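Local atomic coordinates of cephalosporin acylase (Bacillus halodurans, PDB entry 2NLZ), a protein that is of uncertain cellular function but, as a cephalosporin acylase of the gamma-glutamyltranspeptidase family, probably cleaves amide bonds as an N-terminal nucleophile hydrolase. Residues A72-W77 and V371-S376; D49-T54 and V359-A364; H83-S88 and P249-P254; Y262-I267 and G424-N429. The protein carries 1 engineered substitution. One frame throughout, in Å; residues are numbered along the deposited sequence.

From the N terminus, helix segment 49-54 comes first, followed by strand segments 72-77 and 83-88. Interaction 3 closes the earliest loop when 249-254 pairs with 83-88, and 262-267 then opens interaction 4. Segment 359-364 returns to helix 49-54 to close interaction 2, 371-376 pairs with 72-77 to close interaction 1, and 424-429 finally completes interaction 4. The span of interaction 3 lies within the spans of both 1 and 2. Interactions 1 and 2 cross each other, and interaction 4 crosses both. Interactions 1 and 3 share a hairpin and join central strands, interaction 2 packs a helix on the strand next to 371-376, and interaction 4 pairs strands beside the face turned away from that helix.

Interaction 1: residues A72-W77 and V371-S376; sequences AFALVW and VSFIQS
Phe-373 CG stands anti to its backbone N (chi1 -169°), and chi2 of 91° turns the ring across its own stem, bringing the far tip beside the neighbouring strand. There Phe-373 CZ meets Ala-72 CB at 3.6 Å and Phe-373 CD1 meets Ala-74 CB at 3.9 Å, both obliquely. Alanine suits these two places because a methyl is small enough to let the broad ring lie alongside the neighbouring strand. Over one ring face, toward its rim, lies the carbonyl oxygen of Phe-73. The crowded first torsion of Gln-375 (69°) puts its amide carbon CD at the ring edge, where OE1 is bonded to Trp-126 NE1 and NE2 to Asn-66 OD1.

The strands run antiparallel. Two hydrogen-bonded pairs bind them: Phe-73 and Ile-374 exchange backbone bonds in both directions, with Phe-73 N 2.8 Å from Ile-374 O, and Leu-75 and Ser-372 do the same. On the face of Leu-75, the buried hydroxyl of Ser-372 bonds to Tyr-360 OH and Gly-424 O. Strands 81-87 and 359-365 flank the pair. Helix 47-61 packs on the Phe-373 face, and the loop residues Ile-421 and Pro-423 meet the other.

Interaction 2: residues D49-T54 and V359-A364; sequences DAAIAT and VYLATA
No ring enters this contact; the flat group that matters is the Ala-50 carbonyl. Thr-54 OG1 approaches its oxygen from above the carbonyl plane, 32° out of it, at 2.6 Å from Ala-50 O. Thr-54 N gives to the same Ala-50 O at 2.9 Å, so one buried oxygen accepts twice. The hydroxyl bond fixes the rotation of the threonine: OG1 lies anti to the carbonyl carbon (chi1 -46°), and CG2 is left to face the strand together with CB.

Leu-361 fills that place. Its extended chain, with CG anti to the backbone N (chi1 170°), reaches the helix and crosses Thr-54 obliquely. One branch, Leu-361 CD1, lies 3.6 Å from Thr-54 CB, while Leu-361 CD2 lies 3.9 Å from Ala-51 CB. A branched leucine can thus straddle one turn of helix, and the small Ala-50 and Ala-51 let the strand come close.

Two residues along, Thr-363 CG2 touches Ala-50 CB at 4.0 Å. Thr-363 OG1 rests beside Ala-51 CB and is bonded to Ala-47 O, which satisfies this buried hydroxyl at the helix surface.

Phe-373 and Val-371, on the adjacent strand, continue the apolar surface beneath the helix. A helix running obliquely against a strand is consistent with the packing of an outer helical layer on a beta layer of the alpha-beta-beta-alpha sandwich of Ntn hydrolases.

Interaction 3: residues H83-S88 and P249-P254; sequences HGLNGS and PEWVEP
Two antiparallel strands of the Ntn-hydrolase sandwich meet here, and their contact is tightest around one leucine. Leu-85, with CG anti to the backbone N (chi1 -171°), sets its CD1 methyl over the face of the Trp-251 indole, 3.8 Å from the centroid of the six-membered ring and only 14° off its normal. This CH-pi contact is shielded by Ala-125 and Leu-129 of helix 122-133. Leu-85 CD1 also meets Pro-249 CB at 4.0 Å. A broad tryptophan suits this partly exposed border because it covers the leucine while Trp-251 NE1 reaches Glu-128. Gly-84 is closely packed too: a beta carbon there would collide with Val-252 O, and the Pro-254 ring is also near.

The loose, solvent side belongs to Glu-250 and Val-252; Asn-86, on the same face, is buried. The Glu-250 carboxylate makes a long, weak ion pair with Arg-416, and Glu-253, after the paired residues, is exposed.

Val-252 N gives to Gly-84 O, and Asn-86 N to Glu-250 O; the return bond, Glu-250 N to Asn-86 O, is longer at 3.2 Å, its donor above the carbonyl plane. At the strand end Asn-86 forms an Asx turn, OD1 accepting from Ser-88 N at 3.0 Å.

Interaction 4: residues Y262-I267 and G424-N429; sequences YRVWEI and GFLTKN
Lysine and tyrosine meet at the end of this antiparallel pair. The Lys-428 chain crosses the Tyr-262 ring obliquely: its CD lies over one face, toward the rim, 4.1 Å from the centroid. The bend at chi4 (68°) then places Lys-428 NZ over the same face, 4.6 Å from the centroid, in a cation-pi contact. A long aliphatic chain with a charged tip suits this place, since the methylenes cover the buried ring while the residue stays partly exposed. On the same side of the sheet, Leu-426 CD1 touches both Tyr-262 CB at 3.9 Å and Val-264 CG2 at 4.0 Å, three apolar groups forming one patch.

On the other side Thr-427 comes to the indole edge of Trp-265, its CB close to NE1 and its CG2 near the plane of the ring. Phe-425 O also lies at that edge, and Phe-425 CB packs on Trp-265 CB at 4.0 Å. The beta-branched threonine is compact enough to sit at the rim of the indole.

Backbone bonds set this register. Arg-263 N gives to Thr-427 O at 2.7 Å, almost straight at 174°, whereas the return bond from Thr-427 N to Arg-263 O is bent to 136°. Trp-265 N likewise gives to Phe-425 O, answered by Phe-425 N to Trp-265 O.

Further out, Ser-256 holds Arg-263 NE and His-448 bonds to Glu-266 OE2. Strands 250-259 and 431-438 flank the pair; Met-452 and Ile-456 of helix 444-457 pack on the Leu-426 side, while Phe-425 reaches Leu-75 and Trp-77 of strand 71-78.

Interaction 1: residues A72-W77 and V371-S376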
loop_
_atom_site.group_PDB
_atom_site.type_symbol
_atom_site.label_atom_id
_atom_site.label_comp_id
_atom_site.label_asym_id
_atom_site.label_seq_id
_atom_site.Cartn_x
_atom_site.Cartn_y
_atom_site.Cartn_z
ATOM N N ALA D 72 -20.470 -24.652 25.089
ATOM C CA ALA D 72 -20.217 -23.217 25.244
ATOM C C ALA D 72 -19.286 -22.887 26.408
ATOM O O ALA D 72 -19.037 -23.725 27.263
ATOM C CB ALA D 72 -21.534 -22.479 25.412
ATOM N N PHE D 73 -18.775 -21.661 26.430
ATOM C CA PHE D 73 -17.959 -21.157 27.543
ATOM C C PHE D 73 -18.252 -19.675 27.761
ATOM O O PHE D 73 -18.576 -18.948 26.805
ATOM C CB PHE D 73 -16.466 -21.322 27.253
ATOM C CG PHE D 73 -15.932 -22.711 27.490
ATOM C CD1 PHE D 73 -15.340 -23.042 28.691
ATOM C CD2 PHE D 73 -15.976 -23.677 26.483
ATOM C CE1 PHE D 73 -14.819 -24.313 28.894
ATOM C CE2 PHE D 73 -15.465 -24.959 26.679
ATOM C CZ PHE D 73 -14.884 -25.273 27.887
ATOM N N ALA D 74 -18.123 -19.216 29.007
ATOM C CA ALA D 74 -18.369 -17.800 29.310
ATOM C C ALA D 74 -17.542 -17.250 30.454
ATOM O O ALA D 74 -17.308 -17.934 31.452
ATOM C CB ALA D 74 -19.849 -17.538 29.565
ATOM N N LEU D 75 -17.079 -16.016 30.273
ATOM C CA LEU D 75 -16.572 -15.212 31.366
ATOM C C LEU D 75 -17.535 -14.052 31.522
ATOM O O LEU D 75 -17.665 -13.217 30.625
ATOM C CB LEU D 75 -15.147 -14.719 31.108
ATOM C CG LEU D 75 -14.003 -15.670 31.491
ATOM C CD1 LEU D 75 -12.641 -15.090 31.161
ATOM C CD2 LEU D 75 -14.081 -16.008 32.966
ATOM N N VAL D 76 -18.238 -14.019 32.648
ATOM C CA VAL D 76 -19.236 -12.976 32.879
ATOM C C VAL D 76 -18.871 -12.115 34.087
ATOM O O VAL D 76 -18.585 -12.627 35.171
ATOM C CB VAL D 76 -20.691 -13.562 32.954
ATOM C CG1 VAL D 76 -20.699 -14.887 33.675
ATOM C CG2 VAL D 76 -21.635 -12.600 33.629
ATOM N N TRP D 77 -18.833 -10.807 33.868
ATOM C CA TRP D 77 -18.583 -9.863 34.952
ATOM C C TRP D 77 -19.879 -9.234 35.379
ATOM O O TRP D 77 -20.524 -8.534 34.603
ATOM C CB TRP D 77 -17.632 -8.752 34.528
ATOM C CG TRP D 77 -17.301 -7.779 35.633
ATOM C CD1 TRP D 77 -18.028 -6.677 36.020
ATOM C CD2 TRP D 77 -16.138 -7.803 36.474
ATOM N NE1 TRP D 77 -17.383 -6.022 37.049
ATOM C CE2 TRP D 77 -16.223 -6.693 37.342
ATOM C CE3 TRP D 77 -15.027 -8.655 36.573
ATOM C CZ2 TRP D 77 -15.247 -6.421 38.292
ATOM C CZ3 TRP D 77 -14.065 -8.386 37.522
ATOM C CH2 TRP D 77 -14.180 -7.282 38.369
ATOM N N VAL D 371 -20.009 -9.568 29.319
ATOM C CA VAL D 371 -19.769 -10.995 29.066
ATOM C C VAL D 371 -18.955 -11.320 27.817
ATOM O O VAL D 371 -19.142 -10.732 26.756
ATOM C CB VAL D 371 -21.068 -11.881 29.178
ATOM C CG1 VAL D 371 -22.323 -11.058 28.994
ATOM C CG2 VAL D 371 -21.035 -13.098 28.226
ATOM N N SER D 372 -18.026 -12.253 27.996
ATOM C CA SER D 372 -17.304 -12.912 26.924
ATOM C C SER D 372 -17.935 -14.289 26.732
ATOM O O SER D 372 -17.851 -15.130 27.619
ATOM C CB SER D 372 -15.847 -13.078 27.347
ATOM O OG SER D 372 -15.021 -13.553 26.298
ATOM N N PHE D 373 -18.577 -14.510 25.587
ATOM C CA PHE D 373 -19.281 -15.765 25.325
ATOM C C PHE D 373 -18.810 -16.373 24.036
ATOM O O PHE D 373 -18.642 -15.671 23.047
ATOM C CB PHE D 373 -20.795 -15.544 25.211
ATOM C CG PHE D 373 -21.595 -16.815 25.212
ATOM C CD1 PHE D 373 -22.075 -17.348 26.405
ATOM C CD2 PHE D 373 -21.865 -17.492 24.022
ATOM C CE1 PHE D 373 -22.812 -18.533 26.412
ATOM C CE2 PHE D 373 -22.598 -18.682 24.020
ATOM C CZ PHE D 373 -23.081 -19.197 25.211
ATOM N N ILE D 374 -18.650 -17.691 24.038
ATOM C CA ILE D 374 -18.204 -18.398 22.860
ATOM C C ILE D 374 -18.808 -19.812 22.813
ATOM O O ILE D 374 -18.898 -20.484 23.845
ATOM C CB ILE D 374 -16.664 -18.389 22.831
ATOM C CG1 ILE D 374 -16.108 -18.929 21.521
ATOM C CG2 ILE D 374 -16.107 -19.105 24.026
ATOM C CD1 ILE D 374 -14.701 -18.467 21.255
ATOM N N GLN D 375 -19.263 -20.251 21.637
ATOM C CA GLN D 375 -19.747 -21.636 21.475
ATOM C C GLN D 375 -19.391 -22.217 20.113
ATOM O O GLN D 375 -19.259 -21.478 19.147
ATOM C CB GLN D 375 -21.261 -21.771 21.757
ATOM C CG GLN D 375 -22.171 -21.122 20.748
ATOM C CD GLN D 375 -23.624 -21.169 21.127
ATOM O OE1 GLN D 375 -23.972 -21.153 22.304
ATOM N NE2 GLN D 375 -24.490 -21.207 20.126
ATOM N N SER D 376 -19.249 -23.542 20.045
ATOM C CA SER D 376 -18.843 -24.206 18.808
ATOM C C SER D 376 -19.277 -25.672 18.702
ATOM O O SER D 376 -19.451 -26.361 19.704
ATOM C CB SER D 376 -17.324 -24.099 18.643
ATOM O OG SER D 376 -16.825 -24.903 17.594
#

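Interaction 2: residues D49-T54 and V359-A364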
loop_
_atom_site.group_PDB
_atom_site.type_symbol
_atom_site.label_atom_id
_atom_site.label_comp_id
_atom_site.label_asym_id
_atom_site.label_seq_id
_atom_site.Cartn_x
_atom_site.Cartn_y
_atom_site.Cartn_z
ATOM N N ASP D 49 -28.433 -11.578 29.548
ATOM C CA ASP D 49 -29.595 -11.856 28.722
ATOM C C ASP D 49 -29.232 -11.692 27.260
ATOM O O ASP D 49 -29.444 -12.608 26.464
ATOM C CB ASP D 49 -30.753 -10.929 29.078
ATOM C CG ASP D 49 -31.352 -11.229 30.433
ATOM O OD1 ASP D 49 -31.764 -12.388 30.670
ATOM O OD2 ASP D 49 -31.429 -10.291 31.251
ATOM N N ALA D 50 -28.650 -10.538 26.923
ATOM C CA ALA D 50 -28.232 -10.223 25.548
ATOM C C ALA D 50 -27.269 -11.250 24.949
ATOM O O ALA D 50 -27.356 -11.568 23.765
ATOM C CB ALA D 50 -27.628 -8.825 25.475
ATOM N N ALA D 51 -26.358 -11.758 25.779
ATOM C CA ALA D 51 -25.400 -12.751 25.358
ATOM C C ALA D 51 -26.128 -14.021 24.935
ATOM O O ALA D 51 -25.838 -14.586 23.880
ATOM C CB ALA D 51 -24.431 -13.035 26.476
ATOM N N ILE D 52 -27.085 -14.450 25.756
ATOM C CA ILE D 52 -27.900 -15.632 25.462
ATOM C C ILE D 52 -28.726 -15.385 24.202
ATOM O O ILE D 52 -28.808 -16.243 23.339
ATOM C CB ILE D 52 -28.792 -16.023 26.662
ATOM C CG1 ILE D 52 -27.931 -16.338 27.890
ATOM C CG2 ILE D 52 -29.646 -17.232 26.340
ATOM C CD1 ILE D 52 -28.685 -16.295 29.211
ATOM N N ALA D 53 -29.288 -14.193 24.077
ATOM C CA ALA D 53 -30.050 -13.842 22.883
ATOM C C ALA D 53 -29.219 -14.033 21.622
ATOM O O ALA D 53 -29.625 -14.712 20.680
ATOM C CB ALA D 53 -30.551 -12.412 22.971
ATOM N N THR D 54 -28.035 -13.443 21.644
ATOM C CA THR D 54 -27.105 -13.485 20.540
ATOM C C THR D 54 -26.563 -14.891 20.268
ATOM O O THR D 54 -26.358 -15.259 19.116
ATOM C CB THR D 54 -25.931 -12.540 20.824
ATOM O OG1 THR D 54 -26.435 -11.283 21.299
ATOM C CG2 THR D 54 -25.108 -12.317 19.570
ATOM N N VAL D 359 -18.355 -19.485 17.137
ATOM C CA VAL D 359 -18.868 -18.117 17.157
ATOM C C VAL D 359 -18.444 -17.401 18.434
ATOM O O VAL D 359 -18.628 -17.917 19.537
ATOM C CB VAL D 359 -20.426 -18.028 16.949
ATOM C CG1 VAL D 359 -20.794 -18.371 15.526
ATOM C CG2 VAL D 359 -21.182 -18.930 17.908
ATOM N N TYR D 360 -17.851 -16.226 18.280
ATOM C CA TYR D 360 -17.533 -15.399 19.436
ATOM C C TYR D 360 -18.433 -14.171 19.490
ATOM O O TYR D 360 -18.944 -13.704 18.468
ATOM C CB TYR D 360 -16.037 -15.020 19.522
ATOM C CG TYR D 360 -15.765 -14.168 20.737
ATOM C CD1 TYR D 360 -15.787 -14.728 22.004
ATOM C CD2 TYR D 360 -15.560 -12.795 20.630
ATOM C CE1 TYR D 360 -15.596 -13.954 23.139
ATOM C CE2 TYR D 360 -15.365 -12.012 21.757
ATOM C CZ TYR D 360 -15.385 -12.601 23.009
ATOM O OH TYR D 360 -15.196 -11.848 24.143
ATOM N N LEU D 361 -18.609 -13.652 20.697
ATOM C CA LEU D 361 -19.677 -12.734 21.013
ATOM C C LEU D 361 -19.227 -11.948 22.239
ATOM O O LEU D 361 -18.609 -12.517 23.154
ATOM C CB LEU D 361 -20.912 -13.583 21.323
ATOM C CG LEU D 361 -22.257 -13.200 21.907
ATOM C CD1 LEU D 361 -23.037 -14.479 21.898
ATOM C CD2 LEU D 361 -22.161 -12.647 23.321
ATOM N N ALA D 362 -19.521 -10.649 22.266
ATOM C CA ALA D 362 -19.245 -9.863 23.457
ATOM C C ALA D 362 -20.355 -8.878 23.714
ATOM O O ALA D 362 -20.829 -8.209 22.794
ATOM C CB ALA D 362 -17.919 -9.145 23.342
ATOM N N THR D 363 -20.776 -8.806 24.974
ATOM C CA THR D 363 -21.833 -7.894 25.392
ATOM C C THR D 363 -21.464 -7.123 26.665
ATOM O O THR D 363 -20.745 -7.622 27.542
ATOM C CB THR D 363 -23.126 -8.644 25.661
ATOM O OG1 THR D 363 -22.835 -9.770 26.488
ATOM C CG2 THR D 363 -23.752 -9.148 24.368
ATOM N N ALA D 364 -21.969 -5.900 26.750
ATOM C CA ALA D 364 -21.815 -5.071 27.941
ATOM C C ALA D 364 -23.036 -4.153 28.091
ATOM O O ALA D 364 -23.674 -3.784 27.089
ATOM C CB ALA D 364 -20.540 -4.258 27.862
#

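Interaction 3: residues H83-S88 and P249-P254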
loop_
_atom_site.group_PDB
_atom_site.type_symbol
_atom_site.label_atom_id
_atom_site.label_comp_id
_atom_site.label_asym_id
_atom_site.label_seq_id
_atom_site.Cartn_x
_atom_site.Cartn_y
_atom_site.Cartn_z
ATOM N N HIS D 83 -16.944 -14.196 36.828
ATOM C CA HIS D 83 -17.375 -15.594 36.936
ATOM C C HIS D 83 -17.057 -16.403 35.675
ATOM O O HIS D 83 -17.127 -15.879 34.565
ATOM C CB HIS D 83 -18.879 -15.664 37.218
ATOM C CG HIS D 83 -19.313 -14.860 38.402
ATOM N ND1 HIS D 83 -19.213 -15.328 39.694
ATOM C CD2 HIS D 83 -19.855 -13.624 38.488
ATOM C CE1 HIS D 83 -19.671 -14.410 40.526
ATOM N NE2 HIS D 83 -20.070 -13.369 39.819
ATOM N N GLY D 84 -16.731 -17.682 35.840
ATOM C CA GLY D 84 -16.425 -18.524 34.683
ATOM C C GLY D 84 -17.364 -19.704 34.526
ATOM O O GLY D 84 -17.531 -20.495 35.455
ATOM N N LEU D 85 -17.983 -19.834 33.354
ATOM C CA LEU D 85 -18.916 -20.937 33.118
ATOM C C LEU D 85 -18.345 -21.961 32.151
ATOM O O LEU D 85 -18.022 -21.637 31.008
ATOM C CB LEU D 85 -20.273 -20.427 32.610
ATOM C CG LEU D 85 -21.401 -21.469 32.530
ATOM C CD1 LEU D 85 -21.627 -22.128 33.885
ATOM C CD2 LEU D 85 -22.703 -20.868 32.013
ATOM N N ASN D 86 -18.225 -23.193 32.624
ATOM C CA ASN D 86 -17.726 -24.282 31.800
ATOM C C ASN D 86 -18.888 -25.081 31.261
ATOM O O ASN D 86 -19.326 -26.050 31.876
ATOM C CB ASN D 86 -16.776 -25.198 32.586
ATOM C CG ASN D 86 -15.996 -26.145 31.688
ATOM O OD1 ASN D 86 -16.518 -26.641 30.694
ATOM N ND2 ASN D 86 -14.727 -26.396 32.036
ATOM N N GLY D 87 -19.380 -24.683 30.099
ATOM C CA GLY D 87 -20.461 -25.411 29.484
ATOM C C GLY D 87 -19.980 -26.491 28.543
ATOM O O GLY D 87 -20.624 -26.752 27.538
ATOM N N SER D 88 -18.848 -27.113 28.861
ATOM C CA SER D 88 -18.303 -28.188 28.039
ATOM C C SER D 88 -18.812 -29.524 28.532
ATOM O O SER D 88 -18.651 -29.862 29.703
ATOM C CB SER D 88 -16.782 -28.178 28.084
ATOM O OG SER D 88 -16.239 -29.334 27.485
ATOM N N PRO D 249 -23.827 -27.687 33.540
ATOM C CA PRO D 249 -22.799 -26.670 33.367
ATOM C C PRO D 249 -22.124 -26.423 34.709
ATOM O O PRO D 249 -22.787 -26.441 35.749
ATOM C CB PRO D 249 -23.576 -25.431 32.894
ATOM C CG PRO D 249 -24.996 -25.741 33.057
ATOM C CD PRO D 249 -25.167 -27.215 33.157
ATOM N N GLU D 250 -20.808 -26.242 34.687
ATOM C CA GLU D 250 -20.035 -26.108 35.913
ATOM C C GLU D 250 -19.494 -24.694 36.035
ATOM O O GLU D 250 -18.777 -24.218 35.153
ATOM C CB GLU D 250 -18.897 -27.144 35.942
ATOM C CG GLU D 250 -17.860 -26.960 37.056
ATOM C CD GLU D 250 -16.841 -28.091 37.103
ATOM O OE1 GLU D 250 -17.246 -29.258 36.933
ATOM O OE2 GLU D 250 -15.640 -27.819 37.316
ATOM N N TRP D 251 -19.859 -24.012 37.116
ATOM C CA TRP D 251 -19.207 -22.754 37.437
ATOM C C TRP D 251 -17.810 -23.076 37.923
ATOM O O TRP D 251 -17.623 -23.837 38.872
ATOM C CB TRP D 251 -19.979 -21.963 38.483
ATOM C CG TRP D 251 -21.259 -21.461 37.962
ATOM C CD1 TRP D 251 -22.496 -22.003 38.162
ATOM C CD2 TRP D 251 -21.447 -20.322 37.126
ATOM N NE1 TRP D 251 -23.447 -21.260 37.508
ATOM C CE2 TRP D 251 -22.830 -20.220 36.865
ATOM C CE3 TRP D 251 -20.584 -19.372 36.578
ATOM C CZ2 TRP D 251 -23.371 -19.203 36.078
ATOM C CZ3 TRP D 251 -21.121 -18.361 35.796
ATOM C CH2 TRP D 251 -22.505 -18.287 35.552
ATOM N N VAL D 252 -16.831 -22.509 37.236
ATOM C CA VAL D 252 -15.449 -22.838 37.478
ATOM C C VAL D 252 -14.717 -21.520 37.741
ATOM O O VAL D 252 -15.209 -20.448 37.375
ATOM C CB VAL D 252 -14.896 -23.694 36.293
ATOM C CG1 VAL D 252 -14.612 -22.841 35.074
ATOM C CG2 VAL D 252 -13.690 -24.535 36.715
ATOM N N GLU D 253 -13.576 -21.589 38.423
ATOM C CA GLU D 253 -12.858 -20.379 38.855
ATOM C C GLU D 253 -11.820 -19.917 37.822
ATOM O O GLU D 253 -10.832 -20.625 37.567
ATOM C CB GLU D 253 -12.203 -20.611 40.231
ATOM C CG GLU D 253 -11.611 -19.358 40.894
ATOM C CD GLU D 253 -12.668 -18.351 41.332
ATOM O OE1 GLU D 253 -13.750 -18.775 41.799
ATOM O OE2 GLU D 253 -12.406 -17.132 41.214
ATOM N N PRO D 254 -12.043 -18.727 37.226
ATOM C CA PRO D 254 -11.156 -18.182 36.180
ATOM C C PRO D 254 -9.717 -17.961 36.659
ATOM O O PRO D 254 -9.490 -17.617 37.830
ATOM C CB PRO D 254 -11.803 -16.844 35.808
ATOM C CG PRO D 254 -12.711 -16.513 36.940
ATOM C CD PRO D 254 -13.169 -17.824 37.517
#

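Interaction 4: residues Y262-I267 and G424-N429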
loop_
_atom_site.group_PDB
_atom_site.type_symbol
_atom_site.label_atom_id
_atom_site.label_comp_id
_atom_site.label_asym_id
_atom_site.label_seq_id
_atom_site.Cartn_x
_atom_site.Cartn_y
_atom_site.Cartn_z
ATOM N N TYR D 262 -2.155 -4.983 34.088
ATOM C CA TYR D 262 -3.447 -5.557 33.745
ATOM C C TYR D 262 -3.476 -7.023 34.173
ATOM O O TYR D 262 -2.428 -7.627 34.430
ATOM C CB TYR D 262 -3.683 -5.468 32.231
ATOM C CG TYR D 262 -3.867 -4.061 31.690
ATOM C CD1 TYR D 262 -5.140 -3.565 31.420
ATOM C CD2 TYR D 262 -2.765 -3.233 31.438
ATOM C CE1 TYR D 262 -5.318 -2.282 30.924
ATOM C CE2 TYR D 262 -2.932 -1.944 30.939
ATOM C CZ TYR D 262 -4.214 -1.478 30.686
ATOM O OH TYR D 262 -4.408 -0.210 30.193
ATOM N N ARG D 263 -4.674 -7.589 34.255
ATOM C CA ARG D 263 -4.818 -9.028 34.423
ATOM C C ARG D 263 -5.597 -9.636 33.259
ATOM O O ARG D 263 -6.709 -9.199 32.935
ATOM C CB ARG D 263 -5.451 -9.381 35.772
ATOM C CG ARG D 263 -4.590 -8.999 36.968
ATOM C CD ARG D 263 -4.890 -9.873 38.179
ATOM N NE ARG D 263 -4.269 -11.195 38.090
ATOM C CZ ARG D 263 -3.062 -11.495 38.562
ATOM N NH1 ARG D 263 -2.328 -10.568 39.158
ATOM N NH2 ARG D 263 -2.583 -12.723 38.439
ATOM N N VAL D 264 -4.988 -10.638 32.631
ATOM C CA VAL D 264 -5.581 -11.341 31.499
ATOM C C VAL D 264 -6.262 -12.622 31.989
ATOM O O VAL D 264 -5.609 -13.509 32.538
ATOM C CB VAL D 264 -4.515 -11.686 30.444
ATOM C CG1 VAL D 264 -5.161 -12.264 29.210
ATOM C CG2 VAL D 264 -3.728 -10.458 30.081
ATOM N N TRP D 265 -7.574 -12.713 31.783
ATOM C CA TRP D 265 -8.344 -13.838 32.302
ATOM C C TRP D 265 -8.730 -14.854 31.230
ATOM O O TRP D 265 -9.077 -14.487 30.102
ATOM C CB TRP D 265 -9.600 -13.339 33.001
ATOM C CG TRP D 265 -9.311 -12.475 34.162
ATOM C CD1 TRP D 265 -9.162 -11.124 34.155
ATOM C CD2 TRP D 265 -9.144 -12.893 35.525
ATOM N NE1 TRP D 265 -8.912 -10.667 35.430
ATOM C CE2 TRP D 265 -8.892 -11.732 36.290
ATOM C CE3 TRP D 265 -9.184 -14.135 36.173
ATOM C CZ2 TRP D 265 -8.677 -11.772 37.675
ATOM C CZ3 TRP D 265 -8.964 -14.175 37.549
ATOM C CH2 TRP D 265 -8.713 -12.996 38.283
ATOM N N GLU D 266 -8.650 -16.129 31.598
ATOM C CA GLU D 266 -9.138 -17.207 30.768
ATOM C C GLU D 266 -9.910 -18.200 31.652
ATOM O O GLU D 266 -9.743 -18.215 32.878
ATOM C CB GLU D 266 -7.963 -17.935 30.100
ATOM C CG GLU D 266 -7.072 -17.091 29.192
ATOM C CD GLU D 266 -7.659 -16.825 27.810
ATOM O OE1 GLU D 266 -8.598 -17.544 27.389
ATOM O OE2 GLU D 266 -7.161 -15.892 27.141
ATOM N N ILE D 267 -10.758 -19.015 31.030
ATOM C CA ILE D 267 -11.310 -20.205 31.665
ATOM C C ILE D 267 -10.160 -21.183 31.936
ATOM O O ILE D 267 -9.294 -21.367 31.072
ATOM C CB ILE D 267 -12.346 -20.884 30.735
ATOM C CG1 ILE D 267 -13.551 -19.960 30.486
ATOM C CG2 ILE D 267 -12.766 -22.266 31.268
ATOM C CD1 ILE D 267 -14.274 -19.470 31.741
ATOM N N GLY D 424 -12.128 -14.662 26.552
ATOM C CA GLY D 424 -11.154 -13.937 27.350
ATOM C C GLY D 424 -11.769 -12.752 28.047
ATOM O O GLY D 424 -12.775 -12.211 27.595
ATOM N N PHE D 425 -11.155 -12.350 29.155
ATOM C CA PHE D 425 -11.533 -11.109 29.819
ATOM C C PHE D 425 -10.323 -10.331 30.301
ATOM O O PHE D 425 -9.355 -10.913 30.786
ATOM C CB PHE D 425 -12.464 -11.383 30.995
ATOM C CG PHE D 425 -13.421 -10.255 31.285
ATOM C CD1 PHE D 425 -14.710 -10.280 30.766
ATOM C CD2 PHE D 425 -13.038 -9.172 32.077
ATOM C CE1 PHE D 425 -15.599 -9.247 31.028
ATOM C CE2 PHE D 425 -13.922 -8.134 32.342
ATOM C CZ PHE D 425 -15.207 -8.178 31.818
ATOM N N LEU D 426 -10.396 -9.012 30.167
ATOM C CA LEU D 426 -9.331 -8.133 30.616
ATOM C C LEU D 426 -9.772 -7.224 31.768
ATOM O O LEU D 426 -10.892 -6.695 31.777
ATOM C CB LEU D 426 -8.776 -7.306 29.448
ATOM C CG LEU D 426 -7.460 -6.534 29.667
ATOM C CD1 LEU D 426 -6.340 -7.427 30.187
ATOM C CD2 LEU D 426 -7.021 -5.826 28.388
ATOM N N THR D 427 -8.850 -7.028 32.709
ATOM C CA THR D 427 -9.111 -6.396 33.997
ATOM C C THR D 427 -7.889 -5.567 34.424
ATOM O O THR D 427 -6.762 -5.928 34.111
ATOM C CB THR D 427 -9.460 -7.506 35.025
ATOM O OG1 THR D 427 -10.874 -7.704 35.030
ATOM C CG2 THR D 427 -8.976 -7.205 36.433
ATOM N N LYS D 428 -8.114 -4.446 35.101
ATOM C CA LYS D 428 -7.013 -3.653 35.658
ATOM C C LYS D 428 -7.346 -3.141 37.060
ATOM O O LYS D 428 -8.264 -2.329 37.223
ATOM C CB LYS D 428 -6.665 -2.486 34.733
ATOM C CG LYS D 428 -5.475 -1.643 35.172
ATOM C CD LYS D 428 -5.314 -0.424 34.266
ATOM C CE LYS D 428 -4.246 0.540 34.771
ATOM N NZ LYS D 428 -2.878 -0.031 34.692
ATOM N N ASN D 429 -6.587 -3.613 38.054
ATOM C CA ASN D 429 -6.755 -3.222 39.464
ATOM C C ASN D 429 -8.157 -3.486 39.991
ATOM O O ASN D 429 -8.790 -2.589 40.554
ATOM C CB ASN D 429 -6.396 -1.743 39.697
ATOM C CG ASN D 429 -4.965 -1.416 39.324
ATOM O OD1 ASN D 429 -4.064 -2.240 39.456
ATOM N ND2 ASN D 429 -4.748 -0.193 38.856
#